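Local coordinates for protein gamma-glutamyltransferase 1 Threonine peptidase. MEROPS family T03 (Pseudomonas nitroreducens, PDB 7D9E) that catalyses transfer of the gamma-glutamyl group of glutathione and related compounds to amino acids or to water, at residues A121-H126 / A180-G185. Numbering follows the deposited sequence.
Sequences AQRVHH and ASDPRG
Residues 121-126 leave helix 115-120 in extended form, while 180-185 finish strand 176-181 and fold into a type I beta turn from Asp182 to Gly185. The backbones stay well apart, Ala121 CA lying 9.4 Å from Asp182 CA; the gap is spanned by the side chains of Arg123, Asp182 and Arg184. Arg184, extended from CG to NE, sends NH2 to Ala121 O (2.9 Å), above the carbonyl plane; a water accepts from this NH2 and from Arg123 N. Arg123, bent at chi3 (-65°), meets Asp182 tip to tip: NH2 donates almost straight to the syn lone pair of OD2 (2.8 Å), the two planes nearly perpendicular. Asp182 OD1 takes Arg184 NH1 on its syn lone pair (2.8 Å) and Arg184 N from above the carboxylate, closing an Asx turn. The Arg123 and Arg184 guanidinium groups stack, displaced toward their rims, centres 3.7 Å apart and planes at 30°, their like charges presumably balanced in part by Asp182 and Asp137. An alanine in place of Arg184 would remove the stack and the bond to Ala121 O, and would probably leave Arg123 less firmly placed. This buried salt-bridge network joins the exit of helix 115-120 to the turn after strand 176-181 in an Ntn-hydrolase fold.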
loop_
_atom_site.group_PDB
_atom_site.type_symbol
_atom_site.label_atom_id
_atom_site.label_comp_id
_atom_site.label_asym_id
_atom_site.label_seq_id
_atom_site.Cartn_x
_atom_site.Cartn_y
_atom_site.Cartn_z
ATOM N N ALA B 121 -6.489 -9.920 -15.263
ATOM C CA ALA B 121 -7.882 -10.285 -15.080
ATOM C C ALA B 121 -8.666 -9.197 -14.358
ATOM O O ALA B 121 -8.156 -8.516 -13.455
ATOM C CB ALA B 121 -7.980 -11.602 -14.316
ATOM N N GLN B 122 -9.945 -9.082 -14.728
ATOM C CA GLN B 122 -10.882 -8.253 -13.986
ATOM C C GLN B 122 -10.792 -8.530 -12.491
ATOM O O GLN B 122 -10.712 -9.684 -12.064
ATOM C CB GLN B 122 -12.303 -8.568 -14.455
ATOM C CG GLN B 122 -13.397 -7.787 -13.763
ATOM C CD GLN B 122 -14.754 -8.151 -14.330
ATOM O OE1 GLN B 122 -15.473 -7.318 -14.916
ATOM N NE2 GLN B 122 -15.090 -9.412 -14.207
ATOM N N ARG B 123 -10.802 -7.455 -11.699
ATOM C CA ARG B 123 -10.912 -7.540 -10.250
ATOM C C ARG B 123 -12.078 -6.677 -9.802
ATOM O O ARG B 123 -12.371 -5.640 -10.410
ATOM C CB ARG B 123 -9.636 -7.086 -9.526
ATOM C CG ARG B 123 -8.465 -8.016 -9.795
ATOM C CD ARG B 123 -7.285 -7.727 -8.925
ATOM N NE ARG B 123 -6.669 -6.430 -9.155
ATOM C CZ ARG B 123 -5.662 -6.195 -9.994
ATOM N NH1 ARG B 123 -5.177 -7.177 -10.748
ATOM N NH2 ARG B 123 -5.169 -4.982 -10.111
ATOM N N VAL B 124 -12.759 -7.121 -8.741
ATOM C CA VAL B 124 -13.871 -6.369 -8.164
ATOM C C VAL B 124 -13.694 -6.361 -6.654
ATOM O O VAL B 124 -12.844 -7.062 -6.109
ATOM C CB VAL B 124 -15.256 -6.938 -8.560
ATOM C CG1 VAL B 124 -15.426 -6.874 -10.081
ATOM C CG2 VAL B 124 -15.437 -8.327 -8.023
ATOM N N HIS B 125 -14.537 -5.595 -5.963
ATOM C CA HIS B 125 -14.334 -5.404 -4.534
ATOM C C HIS B 125 -15.653 -5.185 -3.809
ATOM O O HIS B 125 -16.513 -4.433 -4.276
ATOM C CB HIS B 125 -13.438 -4.178 -4.336
ATOM C CG HIS B 125 -13.202 -3.810 -2.911
ATOM N ND1 HIS B 125 -12.384 -4.547 -2.079
ATOM C CD2 HIS B 125 -13.692 -2.793 -2.165
ATOM C CE1 HIS B 125 -12.362 -3.978 -0.881
ATOM N NE2 HIS B 125 -13.152 -2.918 -0.906
ATOM N N HIS B 126 -15.787 -5.826 -2.649
ATOM C CA HIS B 126 -16.878 -5.592 -1.726
ATOM C C HIS B 126 -16.289 -5.450 -0.329
ATOM O O HIS B 126 -15.278 -6.074 -0.011
ATOM C CB HIS B 126 -17.873 -6.763 -1.757
ATOM C CG HIS B 126 -18.986 -6.625 -0.774
ATOM N ND1 HIS B 126 -19.920 -5.612 -0.854
ATOM C CD2 HIS B 126 -19.314 -7.361 0.311
ATOM C CE1 HIS B 126 -20.769 -5.726 0.156
ATOM N NE2 HIS B 126 -20.425 -6.782 0.874
ATOM N N ALA B 180 5.424 -9.331 -14.065
ATOM C CA ALA B 180 4.164 -8.837 -14.597
ATOM C C ALA B 180 3.898 -7.472 -13.981
ATOM O O ALA B 180 3.945 -7.311 -12.751
ATOM C CB ALA B 180 2.997 -9.776 -14.273
ATOM N N SER B 181 3.599 -6.510 -14.855
ATOM C CA SER B 181 3.173 -5.164 -14.499
ATOM C C SER B 181 1.729 -4.986 -14.946
ATOM O O SER B 181 1.375 -5.266 -16.098
ATOM C CB SER B 181 4.056 -4.121 -15.180
ATOM O OG SER B 181 5.405 -4.286 -14.765
ATOM N N ASP B 182 0.906 -4.510 -14.032
ATOM C CA ASP B 182 -0.524 -4.413 -14.290
ATOM C C ASP B 182 -0.808 -3.530 -15.493
ATOM O O ASP B 182 -0.313 -2.402 -15.559
ATOM C CB ASP B 182 -1.145 -3.784 -13.039
ATOM C CG ASP B 182 -2.610 -4.135 -12.857
ATOM O OD1 ASP B 182 -3.376 -4.028 -13.847
ATOM O OD2 ASP B 182 -3.000 -4.469 -11.724
ATOM N N PRO B 183 -1.602 -3.998 -16.454
ATOM C CA PRO B 183 -2.007 -3.123 -17.557
ATOM C C PRO B 183 -2.860 -1.948 -17.122
ATOM O O PRO B 183 -3.102 -1.055 -17.952
ATOM C CB PRO B 183 -2.761 -4.059 -18.511
ATOM C CG PRO B 183 -3.066 -5.274 -17.731
ATOM C CD PRO B 183 -2.213 -5.335 -16.513
ATOM N N ARG B 184 -3.308 -1.910 -15.858
ATOM C CA ARG B 184 -4.017 -0.741 -15.358
ATOM C C ARG B 184 -3.106 0.464 -15.203
ATOM O O ARG B 184 -3.598 1.599 -15.121
ATOM C CB ARG B 184 -4.616 -1.069 -13.994
ATOM C CG ARG B 184 -5.875 -1.963 -14.084
ATOM C CD ARG B 184 -6.230 -2.511 -12.737
ATOM N NE ARG B 184 -7.277 -3.507 -12.772
ATOM C CZ ARG B 184 -7.103 -4.793 -13.086
ATOM N NH1 ARG B 184 -5.906 -5.265 -13.435
ATOM N NH2 ARG B 184 -8.112 -5.661 -13.044
ATOM N N GLY B 185 -1.801 0.246 -15.122
ATOM C CA GLY B 185 -0.861 1.326 -14.896
ATOM C C GLY B 185 0.244 1.365 -15.919
ATOM O O GLY B 185 0.130 0.779 -16.993
HETATM O O HOH W 1 -10.726 -4.619 -12.588
#